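Local coordinates for protein aldehyde dehydrogenase (Listeria monocytogenes, PDB 3K9D) that probably oxidises aldehyde substrates with NAD or NADP as the electron acceptor, at residues M31-A44 and V81-M93. Numbering follows the deposited sequence.
Sequences MSQQQIDTIVKAIA and VYNYIKDMKTIGM
Direct hydrogen bonds between 31-44 and 81-93 all run through the side-chain amide of Q33, which meets the backbone and side chain of T90. Q33 OE1 accepts T90 N at 2.8 Å, a nearly straight bond (170°) with the donor tilted from the carbonyl plane; I91 N adds a weak, bent bond to the same oxygen. On the other branch, Q33 NE2 donates to T90 OG1 at 3.1 Å, in the amide plane, and to D37 OD1 one helical turn on. These bonds use both ends of the amide and fix its rotation. CG lies anti to the backbone N (chi1 -176°) and the chain bends at chi2, turning the amide toward the loop.

Two waters extend the polar contact: one donates to Q33 OE1 and I91 O, the other links D37 O with Y82 OH.

Van der Waals packing occupies two places. I91 CD1 lies 3.8 Å from I36 CG1. Farther along, V40 CG1 meets the Y82 ring at its edge, in plane, and touches I85 CD1 at 3.7 Å. A44 CB packs on Y82 CB, and K41 CD lies 3.3 Å from Y82 OH.

The short helical segments 33-44 and 81-85 approach within 10.4 Å axis to axis, nearly antiparallel (162°). This helix-to-helix and helix-to-loop contact holds the loop before strand 92-97 against the start of helix 33-49. From helix 121-134, the K134 ammonium forms a salt bridge with D37 OD1 and hydrogen bonds with I85 O and M88 O, while its backbone O bonds T90 OG1. The loop then leads into strand 92-97, antiparallel to 102-116.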
ATOM      1  N   MET A  31     -16.259  -3.235 -18.970  1.00 22.15           N
ATOM      2  CA  MET A  31     -17.346  -4.139 -18.570  1.00 22.52           C
ATOM      3  C   MET A  31     -18.047  -3.691 -17.290  1.00 23.24           C
ATOM      4  O   MET A  31     -17.416  -3.117 -16.396  1.00 26.10           O
ATOM      5  CB  MET A  31     -16.826  -5.566 -18.370  1.00 22.80           C
ATOM      6  CG  MET A  31     -16.071  -6.161 -19.535  1.00 14.96           C
ATOM      7  SD  MET A  31     -15.695  -7.923 -19.256  1.00 14.32           S
ATOM      8  CE  MET A  31     -15.176  -8.335 -20.902  1.00 14.03           C
ATOM      9  N   SER A  32     -19.340  -3.994 -17.188  1.00 13.09           N
ATOM     10  CA  SER A  32     -20.114  -3.683 -15.990  1.00 17.66           C
ATOM     11  C   SER A  32     -19.803  -4.663 -14.856  1.00 22.17           C
ATOM     12  O   SER A  32     -19.057  -5.628 -15.054  1.00 18.91           O
ATOM     13  CB  SER A  32     -21.611  -3.681 -16.299  1.00 18.47           C
ATOM     14  OG  SER A  32     -22.144  -4.991 -16.208  1.00 18.23           O
ATOM     15  N   GLN A  33     -20.367  -4.411 -13.668  1.00 23.27           N
ATOM     16  CA  GLN A  33     -20.191  -5.311 -12.513  1.00 24.42           C
ATOM     17  C   GLN A  33     -20.769  -6.693 -12.814  1.00 25.76           C
ATOM     18  O   GLN A  33     -20.179  -7.709 -12.458  1.00 24.96           O
ATOM     19  CB  GLN A  33     -20.837  -4.741 -11.244  1.00 17.90           C
ATOM     20  CG  GLN A  33     -20.600  -5.590  -9.974  1.00 19.23           C
ATOM     21  CD  GLN A  33     -19.200  -5.435  -9.409  1.00 17.13           C
ATOM     22  OE1 GLN A  33     -18.829  -4.358  -8.932  1.00 19.20           O
ATOM     23  NE2 GLN A  33     -18.409  -6.510  -9.455  1.00 17.25           N
ATOM     24  N   GLN A  34     -21.926  -6.698 -13.469  1.00 26.49           N
ATOM     25  CA  GLN A  34     -22.605  -7.915 -13.917  1.00 27.12           C
ATOM     26  C   GLN A  34     -21.730  -8.773 -14.839  1.00 20.89           C
ATOM     27  O   GLN A  34     -21.517  -9.952 -14.557  1.00 18.06           O
ATOM     28  CB  GLN A  34     -23.936  -7.564 -14.583  1.00 29.18           C
ATOM     29  CG  GLN A  34     -25.044  -7.100 -13.606  1.00 41.27           C
ATOM     30  CD  GLN A  34     -24.982  -5.606 -13.217  1.00 50.61           C
ATOM     31  OE1 GLN A  34     -24.018  -4.890 -13.527  1.00 36.92           O
ATOM     32  NE2 GLN A  34     -26.029  -5.139 -12.531  1.00 27.65           N
ATOM     33  N   GLN A  35     -21.203  -8.168 -15.906  1.00 17.98           N
ATOM     34  CA  GLN A  35     -20.268  -8.842 -16.821  1.00 17.36           C
ATOM     35  C   GLN A  35     -18.996  -9.392 -16.146  1.00 19.01           C
ATOM     36  O   GLN A  35     -18.611 -10.542 -16.393  1.00 14.71           O
ATOM     37  CB  GLN A  35     -19.910  -7.933 -17.989  1.00 17.76           C
ATOM     38  CG  GLN A  35     -20.983  -7.860 -19.086  1.00 15.72           C
ATOM     39  CD  GLN A  35     -20.796  -6.670 -20.015  1.00 19.60           C
ATOM     40  OE1 GLN A  35     -21.124  -6.728 -21.197  1.00 26.36           O
ATOM     41  NE2 GLN A  35     -20.278  -5.588 -19.482  1.00 18.05           N
ATOM     42  N   ILE A  36     -18.362  -8.588 -15.291  1.00 17.00           N
ATOM     43  CA  ILE A  36     -17.226  -9.057 -14.458  1.00 18.36           C
ATOM     44  C   ILE A  36     -17.565 -10.282 -13.585  1.00 23.18           C
ATOM     45  O   ILE A  36     -16.813 -11.277 -13.580  1.00 15.95           O
ATOM     46  CB  ILE A  36     -16.639  -7.888 -13.568  1.00 15.67           C
ATOM     47  CG1 ILE A  36     -15.928  -6.829 -14.435  1.00 14.60           C
ATOM     48  CG2 ILE A  36     -15.796  -8.417 -12.358  1.00 19.60           C
ATOM     49  CD1 ILE A  36     -14.546  -7.189 -14.980  1.00 12.37           C
ATOM     50  N   ASP A  37     -18.694 -10.203 -12.871  1.00 18.35           N
ATOM     51  CA  ASP A  37     -19.099 -11.231 -11.908  1.00 23.88           C
ATOM     52  C   ASP A  37     -19.438 -12.554 -12.571  1.00 26.70           C
ATOM     53  O   ASP A  37     -19.225 -13.613 -11.970  1.00 22.28           O
ATOM     54  CB  ASP A  37     -20.270 -10.760 -11.032  1.00 24.26           C
ATOM     55  CG  ASP A  37     -19.866  -9.668 -10.053  1.00 35.97           C
ATOM     56  OD1 ASP A  37     -18.648  -9.482  -9.833  1.00 20.71           O
ATOM     57  OD2 ASP A  37     -20.768  -8.985  -9.511  1.00 20.34           O
ATOM     58  N   THR A  38     -19.962 -12.475 -13.797  1.00 20.69           N
ATOM     59  CA  THR A  38     -20.166 -13.629 -14.664  1.00 16.57           C
ATOM     60  C   THR A  38     -18.865 -14.391 -14.950  1.00 15.62           C
ATOM     61  O   THR A  38     -18.836 -15.612 -14.892  1.00 16.91           O
ATOM     62  CB  THR A  38     -20.862 -13.197 -15.991  1.00 16.96           C
ATOM     63  OG1 THR A  38     -22.210 -12.801 -15.707  1.00 18.24           O
ATOM     64  CG2 THR A  38     -20.902 -14.330 -17.014  1.00 19.58           C
ATOM     65  N   ILE A  39     -17.797 -13.663 -15.248  1.00 13.83           N
ATOM     66  CA  ILE A  39     -16.478 -14.252 -15.476  1.00 16.44           C
ATOM     67  C   ILE A  39     -15.899 -14.852 -14.190  1.00 14.72           C
ATOM     68  O   ILE A  39     -15.388 -15.967 -14.213  1.00 19.46           O
ATOM     69  CB  ILE A  39     -15.507 -13.200 -16.068  1.00 17.94           C
ATOM     70  CG1 ILE A  39     -15.956 -12.801 -17.471  1.00 18.02           C
ATOM     71  CG2 ILE A  39     -14.060 -13.717 -16.076  1.00 18.31           C
ATOM     72  CD1 ILE A  39     -15.586 -11.352 -17.837  1.00 21.50           C
ATOM     73  N   VAL A  40     -15.988 -14.099 -13.089  1.00 18.55           N
ATOM     74  CA  VAL A  40     -15.552 -14.526 -11.748  1.00 16.75           C
ATOM     75  C   VAL A  40     -16.190 -15.881 -11.355  1.00 20.72           C
ATOM     76  O   VAL A  40     -15.493 -16.799 -10.911  1.00 15.71           O
ATOM     77  CB  VAL A  40     -15.902 -13.429 -10.702  1.00 13.90           C
ATOM     78  CG1 VAL A  40     -15.873 -13.960  -9.258  1.00 12.15           C
ATOM     79  CG2 VAL A  40     -14.949 -12.237 -10.844  1.00 10.53           C
ATOM     80  N   LYS A  41     -17.503 -15.992 -11.555  1.00 20.09           N
ATOM     81  CA  LYS A  41     -18.255 -17.225 -11.278  1.00 25.39           C
ATOM     82  C   LYS A  41     -17.785 -18.395 -12.149  1.00 25.00           C
ATOM     83  O   LYS A  41     -17.690 -19.531 -11.669  1.00 26.48           O
ATOM     84  CB  LYS A  41     -19.765 -16.951 -11.425  1.00 17.57           C
ATOM     85  CG  LYS A  41     -20.691 -18.160 -11.719  1.00 22.09           C
ATOM     86  CD  LYS A  41     -21.163 -18.870 -10.471  1.00 28.51           C
ATOM     87  CE  LYS A  41     -22.608 -19.329 -10.619  1.00 40.59           C
ATOM     88  NZ  LYS A  41     -22.785 -20.406 -11.644  1.00 36.58           N
ATOM     89  N   ALA A  42     -17.469 -18.111 -13.413  1.00 20.55           N
ATOM     90  CA  ALA A  42     -16.950 -19.128 -14.336  1.00 25.30           C
ATOM     91  C   ALA A  42     -15.568 -19.638 -13.923  1.00 28.53           C
ATOM     92  O   ALA A  42     -15.258 -20.819 -14.108  1.00 16.58           O
ATOM     93  CB  ALA A  42     -16.897 -18.589 -15.730  1.00 20.30           C
ATOM     94  N   ILE A  43     -14.745 -18.741 -13.374  1.00 16.24           N
ATOM     95  CA  ILE A  43     -13.415 -19.089 -12.863  1.00 21.83           C
ATOM     96  C   ILE A  43     -13.549 -19.979 -11.628  1.00 24.95           C
ATOM     97  O   ILE A  43     -12.861 -21.014 -11.502  1.00 20.61           O
ATOM     98  CB  ILE A  43     -12.566 -17.800 -12.548  1.00 23.71           C
ATOM     99  CG1 ILE A  43     -12.245 -17.059 -13.841  1.00 15.07           C
ATOM    100  CG2 ILE A  43     -11.281 -18.142 -11.804  1.00 16.53           C
ATOM    101  CD1 ILE A  43     -11.798 -15.571 -13.668  1.00  9.26           C
ATOM    102  N   ALA A  44     -14.457 -19.579 -10.740  1.00 17.90           N
ATOM    103  CA  ALA A  44     -14.720 -20.309  -9.512  1.00 22.17           C
ATOM    104  C   ALA A  44     -15.243 -21.711  -9.810  1.00 18.70           C
ATOM    105  O   ALA A  44     -14.798 -22.684  -9.194  1.00 20.94           O
ATOM    106  CB  ALA A  44     -15.704 -19.549  -8.642  1.00 22.94           C
ATOM    107  N   VAL A  81     -13.622 -18.349  -1.437  1.00 20.70           N
ATOM    108  CA  VAL A  81     -13.255 -17.006  -1.940  1.00 14.38           C
ATOM    109  C   VAL A  81     -14.421 -16.421  -2.741  1.00 22.60           C
ATOM    110  O   VAL A  81     -14.832 -15.285  -2.503  1.00 18.47           O
ATOM    111  CB  VAL A  81     -11.940 -17.032  -2.794  1.00 17.46           C
ATOM    112  CG1 VAL A  81     -11.640 -15.674  -3.418  1.00 20.51           C
ATOM    113  CG2 VAL A  81     -10.742 -17.510  -1.956  1.00 14.80           C
ATOM    114  N   TYR A  82     -14.963 -17.219  -3.664  1.00 18.99           N
ATOM    115  CA  TYR A  82     -16.125 -16.834  -4.453  1.00 17.77           C
ATOM    116  C   TYR A  82     -17.319 -16.378  -3.612  1.00 17.60           C
ATOM    117  O   TYR A  82     -17.898 -15.332  -3.887  1.00 20.07           O
ATOM    118  CB  TYR A  82     -16.549 -17.943  -5.438  1.00 18.53           C
ATOM    119  CG  TYR A  82     -17.762 -17.550  -6.231  1.00 29.82           C
ATOM    120  CD1 TYR A  82     -17.677 -16.543  -7.192  1.00 20.25           C
ATOM    121  CD2 TYR A  82     -19.004 -18.135  -5.990  1.00 19.69           C
ATOM    122  CE1 TYR A  82     -18.788 -16.137  -7.905  1.00 26.70           C
ATOM    123  CE2 TYR A  82     -20.132 -17.728  -6.704  1.00 28.73           C
ATOM    124  CZ  TYR A  82     -20.011 -16.728  -7.664  1.00 22.71           C
ATOM    125  OH  TYR A  82     -21.104 -16.302  -8.389  1.00 27.40           O
ATOM    126  N   ASN A  83     -17.677 -17.147  -2.585  1.00 19.12           N
ATOM    127  CA  ASN A  83     -18.806 -16.769  -1.727  1.00 21.96           C
ATOM    128  C   ASN A  83     -18.584 -15.466  -0.943  1.00 24.78           C
ATOM    129  O   ASN A  83     -19.541 -14.756  -0.655  1.00 20.52           O
ATOM    130  CB  ASN A  83     -19.202 -17.911  -0.783  1.00 21.62           C
ATOM    131  CG  ASN A  83     -20.230 -18.851  -1.396  1.00 34.04           C
ATOM    132  OD1 ASN A  83     -20.863 -18.545  -2.419  1.00 31.93           O
ATOM    133  ND2 ASN A  83     -20.409 -20.001  -0.765  1.00 41.08           N
ATOM    134  N   TYR A  84     -17.327 -15.161  -0.612  1.00 20.67           N
ATOM    135  CA  TYR A  84     -16.986 -13.870  -0.002  1.00 24.51           C
ATOM    136  C   TYR A  84     -17.058 -12.702  -1.008  1.00 24.40           C
ATOM    137  O   TYR A  84     -17.479 -11.595  -0.647  1.00 24.35           O
ATOM    138  CB  TYR A  84     -15.609 -13.931   0.690  1.00 21.14           C
ATOM    139  CG  TYR A  84     -14.976 -12.571   0.945  1.00 18.16           C
ATOM    140  CD1 TYR A  84     -15.436 -11.738   1.967  1.00 30.62           C
ATOM    141  CD2 TYR A  84     -13.921 -12.123   0.158  1.00 22.41           C
ATOM    142  CE1 TYR A  84     -14.860 -10.481   2.189  1.00 27.66           C
ATOM    143  CE2 TYR A  84     -13.346 -10.873   0.358  1.00 27.36           C
ATOM    144  CZ  TYR A  84     -13.814 -10.059   1.376  1.00 38.64           C
ATOM    145  OH  TYR A  84     -13.231  -8.822   1.573  1.00 40.70           O
ATOM    146  N   ILE A  85     -16.667 -12.950  -2.261  1.00 21.54           N
ATOM    147  CA  ILE A  85     -16.546 -11.868  -3.259  1.00 19.99           C
ATOM    148  C   ILE A  85     -17.757 -11.634  -4.169  1.00 24.65           C
ATOM    149  O   ILE A  85     -17.901 -10.542  -4.710  1.00 14.48           O
ATOM    150  CB  ILE A  85     -15.230 -11.960  -4.134  1.00 21.39           C
ATOM    151  CG1 ILE A  85     -15.310 -13.064  -5.204  1.00 21.90           C
ATOM    152  CG2 ILE A  85     -14.003 -12.109  -3.272  1.00 18.53           C
ATOM    153  CD1 ILE A  85     -14.062 -13.179  -6.076  1.00 16.11           C
ATOM    154  N   LYS A  86     -18.629 -12.634  -4.328  1.00 20.33           N
ATOM    155  CA  LYS A  86     -19.718 -12.563  -5.322  1.00 22.63           C
ATOM    156  C   LYS A  86     -20.649 -11.321  -5.273  1.00 19.58           C
ATOM    157  O   LYS A  86     -21.077 -10.826  -6.317  1.00 24.51           O
ATOM    158  CB  LYS A  86     -20.541 -13.868  -5.333  1.00 17.05           C
ATOM    159  CG  LYS A  86     -21.429 -14.135  -4.123  1.00 27.03           C
ATOM    160  CD  LYS A  86     -22.333 -15.346  -4.396  1.00 18.62           C
ATOM    161  CE  LYS A  86     -23.578 -15.357  -3.505  1.00 22.40           C
ATOM    162  NZ  LYS A  86     -23.268 -15.538  -2.052  1.00 22.52           N
ATOM    163  N   ASP A  87     -20.952 -10.818  -4.076  1.00 26.21           N
ATOM    164  CA  ASP A  87     -21.901  -9.707  -3.939  1.00 28.94           C
ATOM    165  C   ASP A  87     -21.240  -8.355  -3.621  1.00 28.59           C
ATOM    166  O   ASP A  87     -21.928  -7.342  -3.446  1.00 28.37           O
ATOM    167  CB  ASP A  87     -22.984 -10.045  -2.910  1.00 27.03           C
ATOM    168  CG  ASP A  87     -23.899 -11.173  -3.370  1.00 34.35           C
ATOM    169  OD1 ASP A  87     -24.190 -11.256  -4.581  1.00 26.92           O
ATOM    170  OD2 ASP A  87     -24.337 -11.970  -2.518  1.00 34.04           O
ATOM    171  N   MET A  88     -19.909  -8.349  -3.578  1.00 25.80           N
ATOM    172  CA  MET A  88     -19.121  -7.137  -3.316  1.00 22.40           C
ATOM    173  C   MET A  88     -19.155  -6.170  -4.509  1.00 20.35           C
ATOM    174  O   MET A  88     -19.130  -6.601  -5.665  1.00 18.13           O
ATOM    175  CB  MET A  88     -17.674  -7.502  -2.983  1.00 18.73           C
ATOM    176  CG  MET A  88     -17.443  -8.113  -1.580  1.00 18.64           C
ATOM    177  SD  MET A  88     -15.726  -8.653  -1.326  1.00 21.93           S
ATOM    178  CE  MET A  88     -14.831  -7.102  -1.545  1.00 16.85           C
ATOM    179  N   LYS A  89     -19.212  -4.870  -4.219  1.00 21.53           N
ATOM    180  CA  LYS A  89     -19.209  -3.832  -5.264  1.00 23.44           C
ATOM    181  C   LYS A  89     -17.763  -3.431  -5.529  1.00 22.99           C
ATOM    182  O   LYS A  89     -17.072  -2.951  -4.624  1.00 16.85           O
ATOM    183  CB  LYS A  89     -20.020  -2.597  -4.853  1.00 30.22           C
ATOM    184  CG  LYS A  89     -20.991  -2.770  -3.694  1.00 44.98           C
ATOM    185  CD  LYS A  89     -22.427  -2.947  -4.133  1.00 43.66           C
ATOM    186  CE  LYS A  89     -23.311  -3.183  -2.912  1.00 55.67           C
ATOM    187  NZ  LYS A  89     -24.759  -3.163  -3.236  1.00 30.06           N
ATOM    188  N   THR A  90     -17.295  -3.658  -6.757  1.00 18.18           N
ATOM    189  CA  THR A  90     -15.869  -3.511  -7.088  1.00 20.91           C
ATOM    190  C   THR A  90     -15.601  -2.776  -8.406  1.00 17.01           C
ATOM    191  O   THR A  90     -14.442  -2.512  -8.755  1.00 17.01           O
ATOM    192  CB  THR A  90     -15.150  -4.896  -7.147  1.00 20.37           C
ATOM    193  OG1 THR A  90     -15.718  -5.702  -8.190  1.00 17.02           O
ATOM    194  CG2 THR A  90     -15.246  -5.632  -5.819  1.00 11.41           C
ATOM    195  N   ILE A  91     -16.674  -2.458  -9.128  1.00 17.04           N
ATOM    196  CA  ILE A  91     -16.596  -1.916 -10.482  1.00 18.59           C
ATOM    197  C   ILE A  91     -17.401  -0.615 -10.581  1.00 19.74           C
ATOM    198  O   ILE A  91     -18.566  -0.564 -10.190  1.00 20.43           O
ATOM    199  CB  ILE A  91     -17.114  -2.949 -11.544  1.00 20.80           C
ATOM    200  CG1 ILE A  91     -16.290  -4.249 -11.535  1.00 20.70           C
ATOM    201  CG2 ILE A  91     -17.189  -2.338 -12.953  1.00 16.88           C
ATOM    202  CD1 ILE A  91     -14.841  -4.113 -12.026  1.00 16.31           C
ATOM    203  N   GLY A  92     -16.776   0.439 -11.096  1.00 17.33           N
ATOM    204  CA  GLY A  92     -17.520   1.661 -11.427  1.00 16.99           C
ATOM    205  C   GLY A  92     -17.918   2.466 -10.203  1.00 13.70           C
ATOM    206  O   GLY A  92     -17.252   2.394  -9.178  1.00 12.25           O
ATOM    207  N   MET A  93     -19.017   3.212 -10.320  1.00 13.82           N
ATOM    208  CA  MET A  93     -19.491   4.094  -9.255  1.00 18.56           C
ATOM    209  C   MET A  93     -19.910   3.311  -8.015  1.00 21.63           C
ATOM    210  O   MET A  93     -20.826   2.490  -8.076  1.00 21.40           O
ATOM    211  CB  MET A  93     -20.668   4.934  -9.741  1.00 17.99           C
ATOM    212  CG  MET A  93     -21.204   5.909  -8.711  1.00 27.52           C
ATOM    213  SD  MET A  93     -20.266   7.446  -8.694  1.00 23.19           S
ATOM    214  CE  MET A  93     -20.797   8.133 -10.251  1.00 16.99           C
TER
HETATM  215  O   HOH W   1     -20.551  -1.879  -8.398  1.00 20.42           O
HETATM  216  O   HOH W   2     -20.378 -13.607  -9.092  1.00 22.69           O